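Local coordinates for protein indole-3-acetic acid-amido synthetase GH3.15 (Arabidopsis thaliana, PDB 6E1Q) that conjugates amino acids, chiefly glutamine, to the auxin precursor indole-3-butyric acid by ATP-dependent adenylation, and also accepts the herbicide 2,4-DB, at residues A[144-149]-A[199-204]; A[194-199]-A[247-252]. All coordinates share one frame; numbering follows the deposited sequence. Where two conformers were deposited one is given.

Contact 1: A[144-149]-A[199-204]; sequences FYFVTR and YCQLLC. With CFA ((2,4-dichlorophenoxy)acetic acid), chain C.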
ATOM      1  N   PHE A 144      10.396   2.539  -7.698  1.00 30.05           N
ATOM      2  CA  PHE A 144      11.253   2.069  -6.623  1.00 33.51           C
ATOM      3  C   PHE A 144      10.613   0.812  -6.062  1.00 33.72           C
ATOM      4  O   PHE A 144       9.638   0.866  -5.319  1.00 30.85           O
ATOM      5  CB  PHE A 144      11.438   3.151  -5.568  1.00 30.73           C
ATOM      6  CG  PHE A 144      12.115   4.381  -6.100  1.00 33.20           C
ATOM      7  CD1 PHE A 144      13.429   4.329  -6.518  1.00 33.62           C
ATOM      8  CD2 PHE A 144      11.432   5.575  -6.203  1.00 36.93           C
ATOM      9  CE1 PHE A 144      14.064   5.449  -7.012  1.00 36.32           C
ATOM     10  CE2 PHE A 144      12.057   6.702  -6.697  1.00 36.46           C
ATOM     11  CZ  PHE A 144      13.386   6.633  -7.099  1.00 37.08           C
ATOM     12  N   TYR A 145      11.174  -0.327  -6.425  1.00 33.14           N
ATOM     13  CA  TYR A 145      10.612  -1.603  -6.029  1.00 33.19           C
ATOM     14  C   TYR A 145      11.698  -2.628  -6.229  1.00 35.68           C
ATOM     15  O   TYR A 145      12.308  -2.663  -7.300  1.00 38.19           O
ATOM     16  CB  TYR A 145       9.396  -1.986  -6.884  1.00 29.39           C
ATOM     17  CG  TYR A 145       8.745  -3.264  -6.390  1.00 36.03           C
ATOM     18  CD1 TYR A 145       7.836  -3.228  -5.346  1.00 35.19           C
ATOM     19  CD2 TYR A 145       9.064  -4.506  -6.940  1.00 34.61           C
ATOM     20  CE1 TYR A 145       7.240  -4.372  -4.877  1.00 41.09           C
ATOM     21  CE2 TYR A 145       8.472  -5.676  -6.459  1.00 33.89           C
ATOM     22  CZ  TYR A 145       7.563  -5.593  -5.422  1.00 36.19           C
ATOM     23  OH  TYR A 145       6.941  -6.710  -4.905  1.00 42.28           O
ATOM     24  N   PHE A 146      11.932  -3.466  -5.229  1.00 30.97           N
ATOM     25  CA  PHE A 146      12.767  -4.621  -5.510  1.00 48.75           C
ATOM     26  C   PHE A 146      12.386  -5.760  -4.576  1.00 42.39           C
ATOM     27  O   PHE A 146      11.785  -5.551  -3.523  1.00 45.24           O
ATOM     28  CB  PHE A 146      14.265  -4.283  -5.444  1.00 56.90           C
ATOM     29  CG  PHE A 146      14.678  -3.489  -4.236  1.00 59.13           C
ATOM     30  CD1 PHE A 146      14.841  -4.106  -3.003  1.00 62.81           C
ATOM     31  CD2 PHE A 146      14.954  -2.132  -4.348  1.00 60.17           C
ATOM     32  CE1 PHE A 146      15.253  -3.379  -1.895  1.00 61.87           C
ATOM     33  CE2 PHE A 146      15.361  -1.399  -3.237  1.00 59.43           C
ATOM     34  CZ  PHE A 146      15.509  -2.024  -2.012  1.00 58.54           C
ATOM     35  N   VAL A 147      12.702  -6.977  -5.007  1.00 38.88           N
ATOM     36  CA  VAL A 147      12.349  -8.194  -4.289  1.00 43.26           C
ATOM     37  C   VAL A 147      13.625  -8.890  -3.830  1.00 49.18           C
ATOM     38  O   VAL A 147      14.612  -8.949  -4.574  1.00 48.52           O
ATOM     39  CB  VAL A 147      11.480  -9.124  -5.161  1.00 48.73           C
ATOM     40  CG1 VAL A 147      12.117  -9.330  -6.515  1.00 41.32           C
ATOM     41  CG2 VAL A 147      11.305 -10.459  -4.484  1.00 64.13           C
ATOM     42  N   THR A 148      13.603  -9.411  -2.603  1.00 49.36           N
ATOM     43  CA  THR A 148      14.784  -9.991  -1.978  1.00 58.13           C
ATOM     44  C   THR A 148      14.761 -11.511  -1.925  1.00 58.71           C
ATOM     45  O   THR A 148      15.802 -12.115  -1.639  1.00 58.95           O
ATOM     46  CB  THR A 148      14.959  -9.445  -0.553  1.00 60.41           C
ATOM     47  OG1 THR A 148      13.898  -9.925   0.285  1.00 66.75           O
ATOM     48  CG2 THR A 148      14.934  -7.929  -0.576  1.00 56.63           C
ATOM     49  N   ARG A 149      13.613 -12.134  -2.183  1.00 51.48           N
ATOM     50  CA  ARG A 149      13.512 -13.582  -2.272  1.00 53.83           C
ATOM     51  C   ARG A 149      12.151 -13.951  -2.847  1.00 50.56           C
ATOM     52  O   ARG A 149      11.212 -13.142  -2.869  1.00 45.62           O
ATOM     53  CB  ARG A 149      13.719 -14.264  -0.907  1.00 60.16           C
ATOM     54  CG  ARG A 149      12.607 -13.983   0.067  1.00 61.30           C
ATOM     55  CD  ARG A 149      12.724 -14.761   1.382  1.00 60.31           C
ATOM     56  NE  ARG A 149      11.410 -14.739   2.022  1.00 49.79           N
ATOM     57  CZ  ARG A 149      11.167 -15.005   3.300  1.00 49.92           C
ATOM     58  NH1 ARG A 149      12.158 -15.331   4.125  1.00 41.89           N
ATOM     59  NH2 ARG A 149       9.915 -14.930   3.749  1.00 46.92           N
ATOM     60  N   TYR A 199      21.057   0.599  -4.209  1.00 33.30           N
ATOM     61  CA  TYR A 199      22.126   1.404  -4.795  1.00 34.99           C
ATOM     62  C   TYR A 199      22.039   1.405  -6.321  1.00 34.74           C
ATOM     63  O   TYR A 199      22.098   2.463  -6.959  1.00 33.69           O
ATOM     64  CB  TYR A 199      23.493   0.894  -4.303  1.00 27.53           C
ATOM     65  CG  TYR A 199      24.684   1.744  -4.761  1.00 30.69           C
ATOM     66  CD1 TYR A 199      25.240   1.571  -6.020  1.00 25.25           C
ATOM     67  CD2 TYR A 199      25.228   2.729  -3.932  1.00 31.50           C
ATOM     68  CE1 TYR A 199      26.325   2.347  -6.445  1.00 32.59           C
ATOM     69  CE2 TYR A 199      26.307   3.509  -4.347  1.00 23.29           C
ATOM     70  CZ  TYR A 199      26.848   3.312  -5.606  1.00 36.11           C
ATOM     71  OH  TYR A 199      27.919   4.073  -6.036  1.00 36.77           O
ATOM     72  N   CYS A 200      21.870   0.228  -6.930  1.00 31.44           N
ATOM     73  CA  CYS A 200      21.869   0.169  -8.393  1.00 30.97           C
ATOM     74  C   CYS A 200      20.637   0.843  -8.976  1.00 30.17           C
ATOM     75  O   CYS A 200      20.714   1.510 -10.016  1.00 31.38           O
ATOM     76  CB  CYS A 200      21.950  -1.281  -8.862  1.00 38.27           C
ATOM     77  SG  CYS A 200      23.528  -2.062  -8.417  1.00 56.67           S
ATOM     78  N   GLN A 201      19.490   0.655  -8.325  1.00 27.58           N
ATOM     79  CA  GLN A 201      18.250   1.261  -8.790  1.00 29.96           C
ATOM     80  C   GLN A 201      18.313   2.787  -8.732  1.00 27.25           C
ATOM     81  O   GLN A 201      17.822   3.471  -9.636  1.00 31.55           O
ATOM     82  CB  GLN A 201      17.108   0.688  -7.946  1.00 37.55           C
ATOM     83  CG  GLN A 201      15.989   1.598  -7.558  1.00 52.97           C
ATOM     84  CD  GLN A 201      14.755   0.790  -7.160  1.00 62.53           C
ATOM     85  OE1 GLN A 201      14.086   0.203  -8.007  1.00 59.49           O
ATOM     86  NE2 GLN A 201      14.488   0.717  -5.858  1.00 71.30           N
ATOM     87  N   LEU A 202      18.924   3.341  -7.684  1.00 25.44           N
ATOM     88  CA  LEU A 202      19.062   4.795  -7.608  1.00 31.41           C
ATOM     89  C   LEU A 202      20.113   5.298  -8.601  1.00 31.02           C
ATOM     90  O   LEU A 202      19.938   6.348  -9.231  1.00 27.77           O
ATOM     91  CB  LEU A 202      19.413   5.211  -6.172  1.00 26.66           C
ATOM     92  CG  LEU A 202      18.219   5.377  -5.206  1.00 32.09           C
ATOM     93  CD1 LEU A 202      18.696   5.521  -3.753  1.00 31.06           C
ATOM     94  CD2 LEU A 202      17.377   6.595  -5.583  1.00 29.72           C
ATOM     95  N   LEU A 203      21.215   4.565  -8.759  1.00 26.91           N
ATOM     96  CA  LEU A 203      22.205   4.960  -9.758  1.00 29.67           C
ATOM     97  C   LEU A 203      21.579   5.008 -11.154  1.00 33.25           C
ATOM     98  O   LEU A 203      21.739   5.996 -11.879  1.00 34.02           O
ATOM     99  CB  LEU A 203      23.396   4.005  -9.709  1.00 23.31           C
ATOM    100  CG  LEU A 203      24.499   4.201 -10.751  1.00 32.35           C
ATOM    101  CD1 LEU A 203      25.079   5.572 -10.571  1.00 26.03           C
ATOM    102  CD2 LEU A 203      25.567   3.168 -10.495  1.00 30.58           C
ATOM    103  N   CYS A 204      20.797   3.976 -11.517  1.00 28.82           N
ATOM    104  CA  CYS A 204      20.083   4.012 -12.795  1.00 37.31           C
ATOM    105  C   CYS A 204      19.082   5.165 -12.866  1.00 33.73           C
ATOM    106  O   CYS A 204      18.977   5.852 -13.900  1.00 30.18           O
ATOM    107  CB  CYS A 204      19.382   2.681 -13.044  1.00 43.23           C
ATOM    108  SG  CYS A 204      20.600   1.371 -13.398  1.00 52.75           S
TER
HETATM  109  C1  CFA C 602       3.729   3.695 -11.305  0.84105.88           C
HETATM  110  C2  CFA C 602       2.406   2.962 -11.095  0.84108.59           C
HETATM  111  C1' CFA C 602       2.955   1.874  -9.043  0.84110.97           C
HETATM  112  C2' CFA C 602       2.769   1.681  -7.681  0.84116.88           C
HETATM  113  C3' CFA C 602       3.567   0.790  -7.008  0.84110.70           C
HETATM  114  C4' CFA C 602       4.542   0.102  -7.683  0.84100.39           C
HETATM  115  C5' CFA C 602       4.739   0.275  -9.031  0.84101.87           C
HETATM  116 CL3  CFA C 602       1.523   2.549  -6.744  0.84125.66          CL
HETATM  117  C6' CFA C 602       3.938   1.161  -9.710  0.84105.65           C
HETATM  118  O1  CFA C 602       4.350   3.575 -12.393  0.84109.44           O
HETATM  119  O2  CFA C 602       4.203   4.393 -10.380  0.84106.57           O
HETATM  120  O1' CFA C 602       2.143   2.782  -9.732  0.84111.30           O
HETATM  121 CL4  CFA C 602       5.553  -1.029  -6.784  0.84101.30          CL
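The backbone of 144-149, extended from Phe144 to Val147, runs past helix 194-207 and comes nearest it where the CA atoms of Phe144 and Gln201 stand 7.4 Å apart. This is the N-terminal domain of a GH3 enzyme, a member of the ANL adenylating superfamily, and the contact packs a helix against the loop that leaves strand 140-143. Gln201 does most of the work, reaching out from the helix so that its amide end lies among Phe144, Tyr145 and Phe146. Beyond CG its chain is extended and carries the amide to the loop. Gln201 OE1 accepts a weak hydrogen bond from Tyr145 N, at 3.4 Å but fairly straight (166°). Gln201 NE2 comes in at the edges of two rings, near the plane of each: it is 3.8 Å from CD1 of Phe144 and 3.3 Å from CD2 of Phe146. The Gln201 amide is turned almost perpendicular to the Phe144 ring, with 87° between the planes. The next residue, Leu202, puts CD2 3.8 Å from CE1 of Phe144, an apolar touch between side chains that cross at about a right angle; Val226 and Phe229 of helix 220-243 also meet Leu202. An alanine in place of Gln201 would probably leave Tyr145 N without this weak acceptor and open a gap between the Phe144 and Phe146 rings. Tyr145 itself turns from the helix to the ligand pocket, CG anti to its backbone N (chi1 -175°). Its hydroxyl is hydrogen-bonded to Thr161 OG1, which helps fix the ring, and its CD1 lies 3.5 Å from the chlorine CL4 of the bound (2,4-dichlorophenoxy)acetic acid.

Contact 2: A[194-199]-A[247-252]; sequences TTQSMY and SDWITD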
ATOM      1  N   THR A 194      19.765  -5.911  -0.029  1.00 35.86           N
ATOM      2  CA  THR A 194      18.976  -4.728  -0.344  1.00 42.77           C
ATOM      3  C   THR A 194      19.857  -3.494  -0.492  1.00 34.32           C
ATOM      4  O   THR A 194      19.463  -2.534  -1.159  1.00 37.72           O
ATOM      5  CB  THR A 194      17.904  -4.475   0.727  1.00 41.17           C
ATOM      6  OG1 THR A 194      18.542  -4.053   1.937  1.00 38.50           O
ATOM      7  CG2 THR A 194      17.122  -5.736   1.015  1.00 45.89           C
ATOM      8  N   THR A 195      21.040  -3.489   0.126  1.00 34.58           N
ATOM      9  CA  THR A 195      21.931  -2.352  -0.057  1.00 38.06           C
ATOM     10  C   THR A 195      22.406  -2.259  -1.501  1.00 40.19           C
ATOM     11  O   THR A 195      22.435  -1.166  -2.077  1.00 34.35           O
ATOM     12  CB  THR A 195      23.104  -2.435   0.916  1.00 43.59           C
ATOM     13  OG1 THR A 195      22.599  -2.361   2.250  1.00 43.76           O
ATOM     14  CG2 THR A 195      24.095  -1.283   0.703  1.00 43.82           C
ATOM     15  N   GLN A 196      22.764  -3.395  -2.113  1.00 39.97           N
ATOM     16  CA  GLN A 196      23.175  -3.376  -3.514  1.00 31.93           C
ATOM     17  C   GLN A 196      22.010  -3.037  -4.427  1.00 36.47           C
ATOM     18  O   GLN A 196      22.163  -2.279  -5.396  1.00 29.28           O
ATOM     19  CB  GLN A 196      23.765  -4.721  -3.926  1.00 31.71           C
ATOM     20  CG  GLN A 196      25.020  -5.092  -3.177  1.00 38.60           C
ATOM     21  CD  GLN A 196      25.673  -6.322  -3.755  1.00 43.52           C
ATOM     22  OE1 GLN A 196      25.965  -6.388  -4.956  1.00 43.89           O
ATOM     23  NE2 GLN A 196      25.897  -7.311  -2.906  1.00 52.76           N
ATOM     24  N   SER A 197      20.834  -3.597  -4.138  1.00 32.27           N
ATOM     25  CA  SER A 197      19.703  -3.381  -5.029  0.68 34.81           C
ATOM     26  C   SER A 197      19.240  -1.923  -4.985  1.00 33.01           C
ATOM     27  O   SER A 197      19.010  -1.309  -6.036  1.00 32.76           O
ATOM     28  CB  SER A 197      18.561  -4.337  -4.672  0.68 33.54           C
ATOM     29  OG  SER A 197      18.093  -4.071  -3.360  0.68 42.33           O
ATOM     30  N   MET A 198      19.102  -1.347  -3.784  1.00 30.63           N
ATOM     31  CA  MET A 198      18.723   0.067  -3.703  1.00 31.51           C
ATOM     32  C   MET A 198      19.780   0.957  -4.367  1.00 33.46           C
ATOM     33  O   MET A 198      19.449   1.952  -5.031  1.00 28.20           O
ATOM     34  CB  MET A 198      18.521   0.473  -2.242  1.00 26.15           C
ATOM     35  CG  MET A 198      18.279   1.973  -2.053  1.00 37.53           C
ATOM     36  SD  MET A 198      16.645   2.462  -2.695  1.00 44.03           S
ATOM     37  CE  MET A 198      15.611   1.975  -1.299  1.00 37.59           C
ATOM     38  N   TYR A 199      21.057   0.599  -4.209  1.00 33.30           N
ATOM     39  CA  TYR A 199      22.126   1.404  -4.795  1.00 34.99           C
ATOM     40  C   TYR A 199      22.039   1.405  -6.321  1.00 34.74           C
ATOM     41  O   TYR A 199      22.098   2.463  -6.959  1.00 33.69           O
ATOM     42  CB  TYR A 199      23.493   0.894  -4.303  1.00 27.53           C
ATOM     43  CG  TYR A 199      24.684   1.744  -4.761  1.00 30.69           C
ATOM     44  CD1 TYR A 199      25.240   1.571  -6.020  1.00 25.25           C
ATOM     45  CD2 TYR A 199      25.228   2.729  -3.932  1.00 31.50           C
ATOM     46  CE1 TYR A 199      26.325   2.347  -6.445  1.00 32.59           C
ATOM     47  CE2 TYR A 199      26.307   3.509  -4.347  1.00 23.29           C
ATOM     48  CZ  TYR A 199      26.848   3.312  -5.606  1.00 36.11           C
ATOM     49  OH  TYR A 199      27.919   4.073  -6.036  1.00 36.77           O
ATOM     50  N   SER A 247      30.983   1.147  -8.395  1.00 35.60           N
ATOM     51  CA  SER A 247      31.767   0.826  -7.198  1.00 39.22           C
ATOM     52  C   SER A 247      31.957  -0.683  -7.080  1.00 45.52           C
ATOM     53  O   SER A 247      31.036  -1.466  -7.338  1.00 38.91           O
ATOM     54  CB  SER A 247      31.092   1.370  -5.930  1.00 40.48           C
ATOM     55  OG  SER A 247      31.036   2.792  -5.911  1.00 44.51           O
ATOM     56  N   ASP A 248      33.166  -1.100  -6.695  1.00 48.44           N
ATOM     57  CA  ASP A 248      33.494  -2.517  -6.811  1.00 49.43           C
ATOM     58  C   ASP A 248      32.901  -3.381  -5.698  1.00 47.73           C
ATOM     59  O   ASP A 248      33.005  -4.607  -5.786  1.00 51.43           O
ATOM     60  CB  ASP A 248      35.016  -2.717  -6.895  1.00 57.00           C
ATOM     61  CG  ASP A 248      35.757  -2.256  -5.647  1.00 62.24           C
ATOM     62  OD1 ASP A 248      35.144  -1.608  -4.777  1.00 63.04           O
ATOM     63  OD2 ASP A 248      36.973  -2.555  -5.546  1.00 69.56           O
ATOM     64  N   TRP A 249      32.266  -2.797  -4.677  1.00 47.15           N
ATOM     65  CA  TRP A 249      31.564  -3.609  -3.684  1.00 41.48           C
ATOM     66  C   TRP A 249      30.213  -4.112  -4.176  1.00 42.07           C
ATOM     67  O   TRP A 249      29.549  -4.868  -3.459  1.00 46.39           O
ATOM     68  CB  TRP A 249      31.365  -2.837  -2.375  1.00 39.26           C
ATOM     69  CG  TRP A 249      30.434  -1.631  -2.486  1.00 42.61           C
ATOM     70  CD1 TRP A 249      30.792  -0.336  -2.763  1.00 37.97           C
ATOM     71  CD2 TRP A 249      29.008  -1.617  -2.306  1.00 48.53           C
ATOM     72  NE1 TRP A 249      29.679   0.474  -2.771  1.00 43.16           N
ATOM     73  CE2 TRP A 249      28.574  -0.286  -2.488  1.00 46.45           C
ATOM     74  CE3 TRP A 249      28.056  -2.603  -2.012  1.00 41.41           C
ATOM     75  CZ2 TRP A 249      27.233   0.079  -2.396  1.00 46.20           C
ATOM     76  CZ3 TRP A 249      26.734  -2.236  -1.917  1.00 42.52           C
ATOM     77  CH2 TRP A 249      26.333  -0.906  -2.105  1.00 47.97           C
ATOM     78  N   ILE A 250      29.770  -3.707  -5.358  1.00 39.42           N
ATOM     79  CA  ILE A 250      28.573  -4.288  -5.953  1.00 45.01           C
ATOM     80  C   ILE A 250      29.018  -5.548  -6.683  1.00 54.94           C
ATOM     81  O   ILE A 250      29.690  -5.479  -7.717  1.00 50.84           O
ATOM     82  CB  ILE A 250      27.867  -3.293  -6.875  1.00 42.16           C
ATOM     83  CG1 ILE A 250      27.275  -2.188  -6.007  1.00 49.52           C
ATOM     84  CG2 ILE A 250      26.715  -3.953  -7.665  1.00 33.67           C
ATOM     85  CD1 ILE A 250      27.397  -0.876  -6.634  1.00 54.56           C
ATOM     86  N   THR A 251      28.696  -6.701  -6.099  1.00 54.70           N
ATOM     87  CA  THR A 251      29.063  -8.004  -6.638  1.00 56.61           C
ATOM     88  C   THR A 251      27.889  -8.725  -7.280  1.00 55.16           C
ATOM     89  O   THR A 251      28.098  -9.735  -7.958  1.00 55.64           O
ATOM     90  CB  THR A 251      29.640  -8.888  -5.529  1.00 52.40           C
ATOM     91  OG1 THR A 251      28.747  -8.876  -4.406  1.00 54.21           O
ATOM     92  CG2 THR A 251      30.995  -8.363  -5.083  1.00 50.21           C
ATOM     93  N   ASP A 252      26.670  -8.235  -7.074  1.00 57.66           N
ATOM     94  CA  ASP A 252      25.492  -8.889  -7.623  1.00 56.46           C
ATOM     95  C   ASP A 252      25.544  -8.920  -9.143  1.00 52.68           C
ATOM     96  O   ASP A 252      25.664  -7.877  -9.795  1.00 50.02           O
ATOM     97  CB  ASP A 252      24.232  -8.167  -7.172  1.00 62.15           C
ATOM     98  CG  ASP A 252      23.006  -8.716  -7.843  1.00 71.90           C
ATOM     99  OD1 ASP A 252      22.456  -9.723  -7.349  1.00 78.20           O
ATOM    100  OD2 ASP A 252      22.632  -8.169  -8.898  1.00 70.31           O
TER
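With chi1 at -63° and the chain extended beyond CG, Gln196 sends its amide to the backbone of residues 251-252, while in Trp249, on the type I beta turn from Ser247 to Ile250, chi1 of 66° sets CG between the backbone N and the carbonyl carbon. OE1 of Gln196 accepts two backbone N-H groups: Asp252 N at 2.9 Å, in the carbonyl plane on a lone pair, and Thr251 N at 3.0 Å in a weak, bent bond. NE2 of the same amide is hydrogen-bonded to Asp193 OD2. The Gln196 and Trp249 side chains run past each other in opposite directions, and Gln196 CG lies 3.6 Å from Trp249 CZ3. Thr195 CG2 touches Trp249 CH2 at 3.6 Å. The indole points its edge at one face of Tyr199 in a T-shaped pair, planes 71° apart, with Trp249 CZ2 3.7 Å from CD2 of Tyr199. Ile250 CD1 packs obliquely against the same tyrosine ring. Glu236 takes up Trp249 NE1, and Asp252 N-caps helix 253-258 through OD2 and Cys255 N. The chemistry is therefore divided: one amide oxygen gathers the two N-H groups just ahead of that helix, and the aromatic pair packs the turn against helix 194-207.

Overall arrangement
From the N terminus, the chain leaves strand 140-143 through 144-149, passes strands 151-152 and 158-160, helix 162-172 and strand 181-183, and returns on helix 194-207, where contact 1 closes the first loop. Contact 2 starts on the first turns of that same helix and closes a second loop after helix 220-243, at 247-252. The segments alternate along the chain, so the two loops cross; both contacts include Tyr199, and their centres lie 9 Å apart. They also touch directly: Phe146 packs on Ser197 and Met198, and Cys200, disulfide-bonded to Cys255, meets Ile250. Helix 194-207 thus joins the loop beside the ligand pocket to the turn ahead of helix 253-258.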